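Local coordinates for Rho GTPase activating protein 15 (Homo sapiens, PDB 3BYI) that switches off Rho-type GTPases, RAC1 among them, by driving them into the GDP-bound state through its RhoGAP domain, the part present here, at residues F112-F116 and L135-L139; G176-A182 and Q196-A200. All coordinates share one frame. Residues are numbered along the deposited sequence.

Contact 1 of 2, residues F112-F116 and L135-L139; sequences FFEQF and LVQKL
Segment 112-116 is helical throughout, inside helix 110-120, and segment 135-139 is the last turn of helix 125-138 running out into L139, whose psi of 158° takes the chain off the helix. The nearest CA atoms are those of F116 and L135, 7.3 Å apart. L135, with chi1 m and chi2 t, points its CA-to-CB bond toward the facing helix and enters between F112 and F116: its CD1 lies 4.2 Å from the F116 ring centroid, 16° off the normal, while its CD2 is 3.7 Å from F112 CD2. This is apolar packing of two consecutive helices in the all-helical RhoGAP domain, and F116 extends it to I199 of helix 189-205. F112, chi1 m, receives L139 CD2 over one ring face, a CH-pi contact 3.7 Å from the centroid and 6° off the normal; its CZ reaches K138 O at 3.5 Å near the ring plane. At the margin, Q115 OE1 approaches L135 CD2 at 3.1 Å.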
loop_
_atom_site.group_PDB
_atom_site.type_symbol
_atom_site.label_atom_id
_atom_site.label_comp_id
_atom_site.label_asym_id
_atom_site.label_seq_id
_atom_site.Cartn_x
_atom_site.Cartn_y
_atom_site.Cartn_z
ATOM N N PHE A 112 -11.168 8.308 9.346
ATOM C CA PHE A 112 -11.809 7.016 9.530
ATOM C C PHE A 112 -11.222 6.137 10.646
ATOM O O PHE A 112 -11.866 5.186 11.088
ATOM C CB PHE A 112 -11.773 6.234 8.223
ATOM C CG PHE A 112 -12.778 6.688 7.217
ATOM C CD1 PHE A 112 -12.661 7.930 6.599
ATOM C CD2 PHE A 112 -13.829 5.855 6.853
ATOM C CE1 PHE A 112 -13.597 8.344 5.645
ATOM C CE2 PHE A 112 -14.768 6.260 5.924
ATOM C CZ PHE A 112 -14.655 7.502 5.313
ATOM N N PHE A 113 -10.017 6.434 11.111
ATOM C CA PHE A 113 -9.317 5.506 12.015
ATOM C C PHE A 113 -10.129 5.115 13.275
ATOM O O PHE A 113 -10.245 3.914 13.600
ATOM C CB PHE A 113 -7.932 6.065 12.396
ATOM C CG PHE A 113 -7.147 5.146 13.282
ATOM C CD1 PHE A 113 -6.750 3.899 12.823
ATOM C CD2 PHE A 113 -6.846 5.501 14.595
ATOM C CE1 PHE A 113 -6.048 3.016 13.656
ATOM C CE2 PHE A 113 -6.146 4.636 15.419
ATOM C CZ PHE A 113 -5.761 3.387 14.958
ATOM N N GLU A 114 -10.712 6.104 13.958
ATOM C CA GLU A 114 -11.539 5.823 15.137
ATOM C C GLU A 114 -12.690 4.872 14.798
ATOM O O GLU A 114 -12.996 3.970 15.578
ATOM C CB GLU A 114 -12.066 7.107 15.790
ATOM N N GLN A 115 -13.294 5.054 13.620
ATOM C CA GLN A 115 -14.418 4.222 13.181
ATOM C C GLN A 115 -14.009 2.796 12.888
ATOM O O GLN A 115 -14.778 1.892 13.194
ATOM C CB GLN A 115 -15.138 4.814 11.948
ATOM C CG GLN A 115 -16.201 5.934 12.225
ATOM C CD GLN A 115 -16.774 6.585 10.912
ATOM O OE1 GLN A 115 -17.836 6.160 10.429
ATOM N NE2 GLN A 115 -16.067 7.593 10.338
ATOM N N PHE A 116 -12.841 2.609 12.248
ATOM C CA PHE A 116 -12.259 1.262 11.929
ATOM C C PHE A 116 -11.835 0.507 13.185
ATOM O O PHE A 116 -12.022 -0.714 13.276
ATOM C CB PHE A 116 -11.025 1.354 10.996
ATOM C CG PHE A 116 -11.352 1.468 9.501
ATOM C CD1 PHE A 116 -11.165 2.655 8.821
ATOM C CD2 PHE A 116 -11.846 0.380 8.796
ATOM C CE1 PHE A 116 -11.473 2.765 7.450
ATOM C CE2 PHE A 116 -12.135 0.470 7.437
ATOM C CZ PHE A 116 -11.956 1.668 6.760
ATOM N N LEU A 135 -17.927 0.894 6.472
ATOM C CA LEU A 135 -16.957 1.978 6.450
ATOM C C LEU A 135 -16.247 2.092 5.112
ATOM O O LEU A 135 -16.002 3.187 4.661
ATOM C CB LEU A 135 -15.941 1.828 7.578
ATOM C CG LEU A 135 -16.361 2.421 8.904
ATOM C CD1 LEU A 135 -15.409 1.956 9.966
ATOM C CD2 LEU A 135 -16.414 3.960 8.796
ATOM N N VAL A 136 -15.894 0.968 4.496
ATOM C CA VAL A 136 -15.248 0.983 3.177
ATOM C C VAL A 136 -16.158 1.678 2.153
ATOM O O VAL A 136 -15.673 2.431 1.293
ATOM C CB VAL A 136 -14.857 -0.452 2.697
ATOM C CG1 VAL A 136 -14.501 -0.478 1.167
ATOM C CG2 VAL A 136 -13.713 -0.976 3.547
ATOM N N GLN A 137 -17.469 1.431 2.261
ATOM C CA GLN A 137 -18.473 2.099 1.411
ATOM C C GLN A 137 -18.562 3.611 1.658
ATOM O O GLN A 137 -19.069 4.338 0.819
ATOM C CB GLN A 137 -19.858 1.429 1.563
ATOM C CG GLN A 137 -19.953 0.055 0.841
ATOM C CD GLN A 137 -21.099 -0.865 1.330
ATOM O OE1 GLN A 137 -21.719 -0.633 2.379
ATOM N NE2 GLN A 137 -21.358 -1.937 0.568
ATOM N N LYS A 138 -18.087 4.092 2.801
ATOM C CA LYS A 138 -18.060 5.533 3.026
ATOM C C LYS A 138 -16.777 6.204 2.512
ATOM O O LYS A 138 -16.707 7.410 2.463
ATOM C CB LYS A 138 -18.299 5.881 4.497
ATOM C CG LYS A 138 -19.660 5.433 5.046
ATOM C CD LYS A 138 -19.743 5.624 6.578
ATOM C CE LYS A 138 -20.993 4.975 7.185
ATOM N NZ LYS A 138 -20.873 3.471 7.322
ATOM N N LEU A 139 -15.773 5.433 2.120
ATOM C CA LEU A 139 -14.495 6.028 1.702
ATOM C C LEU A 139 -14.546 6.761 0.357
ATOM O O LEU A 139 -15.414 6.494 -0.477
ATOM C CB LEU A 139 -13.425 4.968 1.610
ATOM C CG LEU A 139 -12.893 4.353 2.885
ATOM C CD1 LEU A 139 -12.264 3.017 2.520
ATOM C CD2 LEU A 139 -11.901 5.292 3.581
#

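Contact 2 of 2, residues G176-A182 and Q196-A200; sequences GPTLLRA and QNQIA
Q196 lays its side chain across the end of the segment 176-182 helix, over G176, P177 and L180, giving up 103 Å² in an orthogonal helix-helix packing of the all-helical RhoGAP fold. The local axes of helices 176-180 and 196-200 cross at 87° and approach to 8.7 Å. The nearest CA atoms, those of G176 and N197, are just 4.4 Å apart; a CB modelled on G176 would fall 2.1 Å from N197 OD1, a clash. The first helix is kinked at P177, whose N lacks a bond to the preceding turn, and R181, with phi 51° and psi 42°, turns the chain so that A182 N faces Q196. With chi1 p and chi2 t, the glutamine brings NE2 to 3.6 Å from P177 CA, and NE2 is also hydrogen-bonded to E183. L180 CD2 meets I199 CD1 at 3.8 Å. Across the segments, A182 N donates to Q196 OE1 at 2.9 Å with an N-H...O angle of 159°.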
loop_
_atom_site.group_PDB
_atom_site.type_symbol
_atom_site.label_atom_id
_atom_site.label_comp_id
_atom_site.label_asym_id
_atom_site.label_seq_id
_atom_site.Cartn_x
_atom_site.Cartn_y
_atom_site.Cartn_z
ATOM N N GLY A 176 -0.070 -3.100 8.101
ATOM C CA GLY A 176 -0.720 -2.336 9.145
ATOM C C GLY A 176 -0.165 -0.940 9.247
ATOM O O GLY A 176 -0.877 0.023 9.044
ATOM N N PRO A 177 1.122 -0.837 9.573
ATOM C CA PRO A 177 1.796 0.451 9.618
ATOM C C PRO A 177 1.843 1.176 8.262
ATOM O O PRO A 177 1.799 2.391 8.240
ATOM C CB PRO A 177 3.218 0.083 10.080
ATOM C CG PRO A 177 3.113 -1.265 10.665
ATOM C CD PRO A 177 2.000 -1.946 9.975
ATOM N N THR A 178 1.965 0.423 7.169
ATOM C CA THR A 178 2.090 0.980 5.822
ATOM C C THR A 178 0.792 1.693 5.370
ATOM O O THR A 178 0.854 2.723 4.727
ATOM C CB THR A 178 2.528 -0.178 4.826
ATOM O OG1 THR A 178 3.881 -0.577 5.109
ATOM C CG2 THR A 178 2.459 0.213 3.394
ATOM N N LEU A 179 -0.358 1.140 5.742
ATOM C CA LEU A 179 -1.649 1.571 5.212
ATOM C C LEU A 179 -2.473 2.405 6.193
ATOM O O LEU A 179 -3.324 3.192 5.777
ATOM C CB LEU A 179 -2.431 0.335 4.739
ATOM C CG LEU A 179 -1.733 -0.550 3.669
ATOM C CD1 LEU A 179 -2.587 -1.682 3.332
ATOM C CD2 LEU A 179 -1.444 0.195 2.411
ATOM N N LEU A 180 -2.225 2.235 7.491
ATOM C CA LEU A 180 -2.966 2.951 8.529
ATOM C C LEU A 180 -2.100 3.958 9.308
ATOM O O LEU A 180 -2.601 4.989 9.799
ATOM C CB LEU A 180 -3.609 1.955 9.484
ATOM C CG LEU A 180 -4.728 1.098 8.875
ATOM C CD1 LEU A 180 -4.372 -0.381 8.567
ATOM C CD2 LEU A 180 -5.912 1.167 9.783
ATOM N N ARG A 181 -0.803 3.689 9.426
ATOM C CA ARG A 181 0.122 4.707 9.982
ATOM C C ARG A 181 -0.370 5.275 11.324
ATOM O O ARG A 181 -0.267 6.464 11.589
ATOM C CB ARG A 181 0.297 5.849 8.964
ATOM C CG ARG A 181 1.523 6.751 9.137
ATOM C CD ARG A 181 1.479 7.910 8.123
ATOM N NE ARG A 181 1.621 7.439 6.756
ATOM C CZ ARG A 181 1.502 8.191 5.664
ATOM N NH1 ARG A 181 1.246 9.491 5.765
ATOM N NH2 ARG A 181 1.654 7.628 4.464
ATOM N N ALA A 182 -0.871 4.390 12.182
ATOM C CA ALA A 182 -1.581 4.786 13.407
ATOM C C ALA A 182 -0.714 4.813 14.652
ATOM O O ALA A 182 -1.206 5.167 15.717
ATOM C CB ALA A 182 -2.796 3.865 13.628
ATOM N N GLN A 196 -4.105 -1.542 14.135
ATOM C CA GLN A 196 -3.918 -1.457 12.720
ATOM C C GLN A 196 -3.590 -2.798 12.062
ATOM O O GLN A 196 -4.080 -3.084 10.969
ATOM C CB GLN A 196 -2.870 -0.419 12.392
ATOM C CG GLN A 196 -1.471 -0.743 12.793
ATOM C CD GLN A 196 -0.591 0.474 12.645
ATOM O OE1 GLN A 196 -1.033 1.496 12.130
ATOM N NE2 GLN A 196 0.652 0.376 13.080
ATOM N N ASN A 197 -2.789 -3.627 12.722
ATOM C CA ASN A 197 -2.510 -4.964 12.222
ATOM C C ASN A 197 -3.772 -5.853 12.199
ATOM O O ASN A 197 -3.974 -6.644 11.275
ATOM C CB ASN A 197 -1.443 -5.621 13.084
ATOM C CG ASN A 197 -0.101 -4.956 12.906
ATOM O OD1 ASN A 197 -0.023 -3.916 12.283
ATOM N ND2 ASN A 197 0.952 -5.540 13.458
ATOM N N GLN A 198 -4.620 -5.712 13.210
ATOM C CA GLN A 198 -5.861 -6.454 13.236
ATOM C C GLN A 198 -6.801 -6.014 12.135
ATOM O O GLN A 198 -7.494 -6.849 11.563
ATOM C CB GLN A 198 -6.554 -6.345 14.590
ATOM C CG GLN A 198 -5.918 -7.221 15.679
ATOM C CD GLN A 198 -5.785 -8.655 15.267
ATOM O OE1 GLN A 198 -4.674 -9.140 14.987
ATOM N NE2 GLN A 198 -6.927 -9.349 15.196
ATOM N N ILE A 199 -6.844 -4.713 11.843
ATOM C CA ILE A 199 -7.689 -4.198 10.764
ATOM C C ILE A 199 -7.179 -4.717 9.434
ATOM O O ILE A 199 -7.955 -5.162 8.584
ATOM C CB ILE A 199 -7.733 -2.641 10.698
ATOM C CG1 ILE A 199 -8.449 -2.050 11.928
ATOM C CG2 ILE A 199 -8.456 -2.198 9.435
ATOM C CD1 ILE A 199 -7.993 -0.673 12.317
ATOM N N ALA A 200 -5.858 -4.658 9.238
ATOM C CA ALA A 200 -5.293 -5.184 7.990
ATOM C C ALA A 200 -5.546 -6.685 7.837
ATOM O O ALA A 200 -5.888 -7.133 6.758
ATOM C CB ALA A 200 -3.806 -4.847 7.845
#

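In the fold
The two contacts follow one another along the chain, contact 1 closing before contact 2 opens, and their centres lie 13 Å apart. Helix 110-120 touches both halves of contact 2: F113, whose CA-to-CB bond points away from 135-139, meets 176-182, with F113 CZ 3.3 Å from A182 CB and F113 CD1 4.2 Å from L180 CD2, while F116 CB lies 3.9 Å from I199 CD1 of helix 189-205. F108 links both contacts, touching L180 and stacking edge-to-face with F116. Contact 2 is nearer the chain centre, about 10 Å against 17 Å between centres, and nearer the catalytic side: the P177 side chain is about 11 Å from that of R58, the predicted arginine finger, whereas contact 1 lies away from that site.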